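PDB 3OT1: 4-methyl-5(B-hydroxyethyl)-thiazole monophosphate biosynthesis enzyme, which is of unknown function but, as a DJ-1/PfpI family member, may take part in making the thiazole phosphate moiety of thiamine. Local coordinates for residues L167-A170 with L171-A175; H193-Q196 with L197-S201. All blocks are in the same frame, centred on the assembly; numbering follows the deposited sequence.

Contact 1: L167-A170 with L171-A175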
ATOM      1  N   LEU A 167       4.334   5.933  -0.571  1.00  5.32           N
ATOM      2  CA  LEU A 167       3.672   6.733  -1.582  0.60  5.73           C
ATOM      3  C   LEU A 167       4.543   7.937  -1.993  1.00  4.61           C
ATOM      4  O   LEU A 167       4.723   8.232  -3.178  1.00  4.97           O
ATOM      5  CB  LEU A 167       2.326   7.152  -1.042  0.60  6.69           C
ATOM      6  CG  LEU A 167       1.414   7.905  -1.972  0.60  8.76           C
ATOM      7  CD1 LEU A 167       1.346   7.245  -3.321  0.60  9.40           C
ATOM      8  CD2 LEU A 167       0.019   8.032  -1.341  0.60 10.13           C
ATOM      9  N   GLU A 168       5.101   8.634  -1.000  1.00  5.18           N
ATOM     10  CA  GLU A 168       6.007   9.747  -1.257  1.00  5.00           C
ATOM     11  C   GLU A 168       7.189   9.298  -2.106  1.00  4.49           C
ATOM     12  O   GLU A 168       7.591   9.990  -3.037  1.00  5.37           O
ATOM     13  CB  GLU A 168       6.524  10.311   0.071  1.00  5.53           C
ATOM     14  CG  GLU A 168       5.468  11.010   0.887  1.00  6.09           C
ATOM     15  CD  GLU A 168       5.831  11.031   2.356  1.00  6.62           C
ATOM     16  OE1 GLU A 168       6.683  11.838   2.738  1.00  8.75           O
ATOM     17  OE2 GLU A 168       5.285  10.218   3.128  1.00  7.83           O
ATOM     18  N   PHE A 169       7.735   8.138  -1.802  1.00  4.60           N
ATOM     19  CA  PHE A 169       8.867   7.551  -2.521  1.00  4.85           C
ATOM     20  C   PHE A 169       8.501   7.242  -3.968  1.00  4.73           C
ATOM     21  O   PHE A 169       9.253   7.584  -4.897  1.00  4.77           O
ATOM     22  CB  PHE A 169       9.268   6.293  -1.741  1.00  5.35           C
ATOM     23  CG  PHE A 169      10.203   5.329  -2.430  1.00  4.92           C
ATOM     24  CD1 PHE A 169      11.555   5.595  -2.561  1.00  5.18           C
ATOM     25  CD2 PHE A 169       9.754   4.083  -2.812  1.00  5.23           C
ATOM     26  CE1 PHE A 169      12.401   4.654  -3.059  1.00  5.77           C
ATOM     27  CE2 PHE A 169      10.604   3.145  -3.343  1.00  6.37           C
ATOM     28  CZ  PHE A 169      11.934   3.439  -3.473  1.00  6.01           C
ATOM     29  N   ALA A 170       7.391   6.533  -4.190  1.00  4.57           N
ATOM     30  CA  ALA A 170       6.973   6.184  -5.538  1.00  4.73           C
ATOM     31  C   ALA A 170       6.688   7.442  -6.385  1.00  4.33           C
ATOM     32  O   ALA A 170       7.049   7.488  -7.563  1.00  5.16           O
ATOM     33  CB  ALA A 170       5.785   5.252  -5.502  1.00  5.54           C
ATOM     34  N   LEU A 171       6.056   8.439  -5.788  1.00  4.76           N
ATOM     35  CA  LEU A 171       5.793   9.690  -6.489  1.00  4.78           C
ATOM     36  C   LEU A 171       7.091  10.423  -6.822  1.00  5.21           C
ATOM     37  O   LEU A 171       7.200  11.002  -7.909  1.00  5.56           O
ATOM     38  CB  LEU A 171       4.842  10.559  -5.683  1.00  5.39           C
ATOM     39  CG  LEU A 171       3.411   9.998  -5.610  1.00  6.53           C
ATOM     40  CD1 LEU A 171       2.634  10.664  -4.468  1.00  7.21           C
ATOM     41  CD2 LEU A 171       2.670  10.084  -6.940  1.00  7.11           C
ATOM     42  N   ALA A 172       8.071  10.391  -5.925  1.00  5.03           N
ATOM     43  CA  ALA A 172       9.383  10.980  -6.215  1.00  6.12           C
ATOM     44  C   ALA A 172      10.056  10.253  -7.376  1.00  6.33           C
ATOM     45  O   ALA A 172      10.701  10.885  -8.216  1.00  6.40           O
ATOM     46  CB  ALA A 172      10.268  10.908  -4.979  1.00  6.90           C
HETATM   47  N   MSE A 173       9.912   8.932  -7.438  1.00  5.63           N
HETATM   48  CA  MSE A 173      10.426   8.183  -8.579  1.00  5.99           C
HETATM   49  C   MSE A 173       9.828   8.686  -9.883  1.00  5.78           C
HETATM   50  O   MSE A 173      10.539   8.890 -10.860  1.00  6.57           O
HETATM   51  CB  MSE A 173      10.112   6.693  -8.467  1.00  7.12           C
HETATM   52  CG  MSE A 173      10.892   5.879  -7.473  1.00  8.65           C
HETATM   53 SE   MSE A 173      10.499   4.005  -7.585  1.00 14.23          SE
HETATM   54  CE  MSE A 173      11.070   3.958  -9.101  1.00  7.48           C
ATOM     55  N   ILE A 174       8.524   8.879  -9.903  1.00  5.42           N
ATOM     56  CA  ILE A 174       7.868   9.424 -11.089  1.00  6.19           C
ATOM     57  C   ILE A 174       8.421  10.796 -11.441  1.00  5.82           C
ATOM     58  O   ILE A 174       8.705  11.078 -12.617  1.00  6.28           O
ATOM     59  CB  ILE A 174       6.344   9.484 -10.918  1.00  5.38           C
ATOM     60  CG1 ILE A 174       5.748   8.081 -10.784  1.00  6.27           C
ATOM     61  CG2 ILE A 174       5.682  10.201 -12.104  1.00  6.33           C
ATOM     62  CD1 ILE A 174       4.359   8.078 -10.115  1.00  8.78           C
ATOM     63  N   ALA A 175       8.556  11.658 -10.439  1.00  5.27           N
ATOM     64  CA  ALA A 175       9.075  13.003 -10.680  1.00  5.72           C
ATOM     65  C   ALA A 175      10.466  12.934 -11.331  1.00  6.15           C
ATOM     66  O   ALA A 175      10.735  13.678 -12.294  1.00  7.56           O
ATOM     67  CB  ALA A 175       9.097  13.809  -9.407  1.00  6.91           C
TER

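Contact 2: H193-Q196 with L197-S201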
ATOM      1  N   HIS A 193      -1.803  13.369   2.372  1.00  8.14           N
ATOM      2  CA  HIS A 193      -1.866  14.400   3.362  1.00  8.67           C
ATOM      3  C   HIS A 193      -1.357  15.671   2.671  1.00  9.15           C
ATOM      4  O   HIS A 193      -0.420  15.622   1.871  1.00  8.80           O
ATOM      5  CB  HIS A 193      -0.995  14.058   4.587  1.00  9.29           C
ATOM      6  CG  HIS A 193      -1.135  15.046   5.702  1.00 10.19           C
ATOM      7  ND1 HIS A 193      -0.496  16.263   5.694  1.00 11.01           N
ATOM      8  CD2 HIS A 193      -1.902  15.026   6.817  1.00 11.07           C
ATOM      9  CE1 HIS A 193      -0.854  16.949   6.765  1.00 10.76           C
ATOM     10  NE2 HIS A 193      -1.699  16.213   7.472  1.00 11.21           N
ATOM     11  N   PRO A 194      -1.942  16.835   2.973  1.00 10.09           N
ATOM     12  CA  PRO A 194      -1.501  18.081   2.351  1.00 10.48           C
ATOM     13  C   PRO A 194       0.017  18.321   2.385  1.00 10.55           C
ATOM     14  O   PRO A 194       0.563  18.812   1.373  1.00 11.33           O
ATOM     15  CB  PRO A 194      -2.252  19.130   3.159  1.00 11.01           C
ATOM     16  CG  PRO A 194      -3.549  18.438   3.409  1.00 11.60           C
ATOM     17  CD  PRO A 194      -3.152  17.049   3.788  1.00 10.27           C
ATOM     18  N   GLN A 195       0.686  17.907   3.466  1.00 10.14           N
ATOM     19  CA  GLN A 195       2.125  18.068   3.573  1.00 10.38           C
ATOM     20  C   GLN A 195       2.858  17.205   2.570  1.00  9.31           C
ATOM     21  O   GLN A 195       3.872  17.634   1.990  1.00 10.38           O
ATOM     22  CB  GLN A 195       2.630  17.759   4.994  1.00 10.46           C
ATOM     23  CG  GLN A 195       2.356  18.875   5.998  1.00 11.25           C
ATOM     24  CD  GLN A 195       3.164  20.124   5.667  1.00 10.46           C
ATOM     25  OE1 GLN A 195       4.396  20.094   5.689  1.00 11.35           O
ATOM     26  NE2 GLN A 195       2.491  21.216   5.320  1.00 11.97           N
ATOM     27  N   GLN A 196       2.370  15.974   2.380  1.00  9.35           N
ATOM     28  CA  GLN A 196       2.962  15.076   1.389  1.00  9.06           C
ATOM     29  C   GLN A 196       2.865  15.712  -0.007  1.00  9.38           C
ATOM     30  O   GLN A 196       3.789  15.664  -0.819  1.00  9.81           O
ATOM     31  CB  GLN A 196       2.338  13.692   1.463  1.00  8.78           C
ATOM     32  CG  GLN A 196       2.605  12.962   2.807  1.00  9.21           C
ATOM     33  CD  GLN A 196       1.759  11.701   2.963  1.00  8.58           C
ATOM     34  OE1 GLN A 196       0.565  11.701   2.676  1.00 10.62           O
ATOM     35  NE2 GLN A 196       2.393  10.593   3.404  1.00  9.98           N
ATOM     36  N   LEU A 197       1.705  16.234  -0.334  1.00  9.95           N
ATOM     37  CA  LEU A 197       1.516  16.803  -1.670  1.00 10.24           C
ATOM     38  C   LEU A 197       2.414  18.015  -1.932  1.00 10.00           C
ATOM     39  O   LEU A 197       3.046  18.137  -2.990  1.00 11.06           O
ATOM     40  CB  LEU A 197       0.035  17.142  -1.905  1.00 11.11           C
ATOM     41  CG  LEU A 197      -0.319  17.599  -3.323  1.00 12.32           C
ATOM     42  CD1 LEU A 197      -0.096  16.483  -4.348  1.00 15.70           C
ATOM     43  CD2 LEU A 197      -1.763  18.055  -3.418  1.00 14.41           C
ATOM     44  N   THR A 198       2.504  18.907  -0.949  1.00 10.78           N
ATOM     45  CA  THR A 198       3.389  20.062  -1.054  1.00 10.54           C
ATOM     46  C   THR A 198       4.851  19.692  -1.295  1.00  9.92           C
ATOM     47  O   THR A 198       5.551  20.293  -2.123  1.00 10.24           O
ATOM     48  CB  THR A 198       3.253  20.885   0.221  1.00 11.22           C
ATOM     49  OG1 THR A 198       1.938  21.441   0.252  1.00 12.95           O
ATOM     50  CG2 THR A 198       4.277  21.975   0.289  1.00 12.81           C
ATOM     51  N   GLU A 199       5.302  18.671  -0.603  1.00 10.29           N
ATOM     52  CA  GLU A 199       6.681  18.256  -0.708  1.00  9.67           C
ATOM     53  C   GLU A 199       6.969  17.569  -2.031  1.00 10.43           C
ATOM     54  O   GLU A 199       8.067  17.678  -2.551  1.00 11.80           O
ATOM     55  CB  GLU A 199       7.037  17.394   0.483  1.00  9.86           C
ATOM     56  CG  GLU A 199       7.033  18.234   1.740  1.00 10.47           C
ATOM     57  CD  GLU A 199       7.459  17.504   2.971  1.00 13.70           C
ATOM     58  OE1 GLU A 199       7.757  16.276   2.940  1.00 17.55           O
ATOM     59  OE2 GLU A 199       7.465  18.180   4.004  1.00 12.82           O
ATOM     60  N   LEU A 200       5.994  16.880  -2.603  1.00  9.99           N
ATOM     61  CA  LEU A 200       6.165  16.338  -3.932  1.00 11.66           C
ATOM     62  C   LEU A 200       6.315  17.466  -4.952  1.00 12.55           C
ATOM     63  O   LEU A 200       7.225  17.441  -5.788  1.00 13.08           O
ATOM     64  CB  LEU A 200       4.976  15.486  -4.317  1.00 12.16           C
ATOM     65  CG  LEU A 200       5.080  15.069  -5.791  1.00 13.62           C
ATOM     66  CD1 LEU A 200       6.251  14.095  -5.994  1.00 11.18           C
ATOM     67  CD2 LEU A 200       3.783  14.534  -6.194  1.00 15.53           C
ATOM     68  N   SER A 201       5.442  18.467  -4.877  1.00 14.20           N
ATOM     69  CA  SER A 201       5.464  19.546  -5.858  1.00 15.01           C
ATOM     70  C   SER A 201       6.783  20.307  -5.809  1.00 14.88           C
ATOM     71  O   SER A 201       7.249  20.815  -6.829  1.00 16.47           O
ATOM     72  CB  SER A 201       4.262  20.464  -5.658  1.00 15.95           C
ATOM     73  OG  SER A 201       3.091  19.750  -6.008  1.00 17.73           O
TER
HETATM   74  O   HOH W   1       6.123  17.896   6.266  1.00 11.64           O
HETATM   75  O   HOH W   2       6.153  20.664   3.902  1.00 18.63           O

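Contact 1: L167-A170 with L171-A175
In the conformer described here, one of two modelled for Leu167, this residue swings its CG anti to the backbone N (chi1 -175°), whereas Leu171, one turn on, turns its CG beside its own N (chi1 -69°), and the two different torsions bring their branches together. This is an i to i+4 pair on helix 166-178 of the DJ-1/PfpI fold. The two leucines lie side by side and point the same way, with CD1 of Leu167 3.8 Å from CD1 of Leu171. Branched aliphatic chains suit this flank, because Leu192 touches both of them and Leu171 also meets Val186 and Ala187 of helix 180-187.

Phe169 and Met173, also four residues apart, form a Met-aromatic contact on the side that packs on Leu158 of strand 157-160. Met173 is a selenomethionine, and its SE stands 4.7 Å from the centroid of the Phe169 ring, obliquely placed at 26° from the ring normal. A flexible, polarisable chain fits beside the aromatic ring here, and its bend at chi3 turns CE off the line of the chain.

A small residue serves where a neighbour presses close: Ala170 meets Thr31 of helix 22-34 with no more than a methyl. Glu168, by contrast, points its carboxylate at the polar partners Arg148, in a salt bridge, and Gln196, in a hydrogen bond, so that its charge is answered at a partly exposed position. Regular helical bonds run beneath all these side chains; the one under the leucine pair, from Leu171 N to Leu167 O, is nearly straight and 2.9 Å long.

Contact 2: H193-Q196 with L197-S201
Gln195 and Glu199, one turn apart, cross at a slant with their amide and carboxylate planes 83° apart, nearly perpendicular, and two waters join them. They stand on helix 194-201, whose first turn is closed by a capping box between His193 and Gln196. Bending at chi2 (-67°) carries the Gln195 amide off the line of its chain, while Glu199 stays extended beyond CG. OE1 of Gln195 and OE2 of Glu199 are both acceptors and remain 4.0 Å apart; each water donates one hydrogen to Gln195 OE1 and the other to Glu199 OE2, which turns two like atoms into a bridged pair. The shorter bonds of the bridges are both 2.6 Å, from water 1 to Glu199 OE2 and from water 2 to Gln195 OE1. Long polar chains suit this hydrated side of the helix.

At the N-terminal end the His193 ring accepts at ND1 from Gln195 N, which lies 3.0 Å away and somewhat out of the ring plane. Pro194 follows naturally, since a first-turn residue needs no N-H for the helical ladder, and its CD rests over one face of the imidazole, toward the rim. Gln196 reaches back along the chain to complete the box. On the inward flank Leu197 and Leu200 meet Ala187 of helix 180-187, leucines against a small residue, while His193 and its three successors pack on side chains of the other subunit. Gln196 OE1 receives His193 N at 2.9 Å, in the carbonyl plane and on a lone pair.

Overall arrangement
From the N terminus, the chain first lays down most of the central sheet, and strand 157-160 then leads into helix 166-178, which carries contact 1. Helix 180-187 and a loop through Met190 and Leu192 follow before helix 194-201 brings contact 2. Each contact spans neighbouring turns of one helix, so neither closes a long loop, and the two come in series without nesting or crossing. Their centres lie about 11 Å apart, and they touch directly: Leu200 CD1 packs 3.8 Å from Leu171 O. Helix 180-187 touches both, tying the C-terminal helix to helix 166-178, which itself meets helix 22-34 and the sheet.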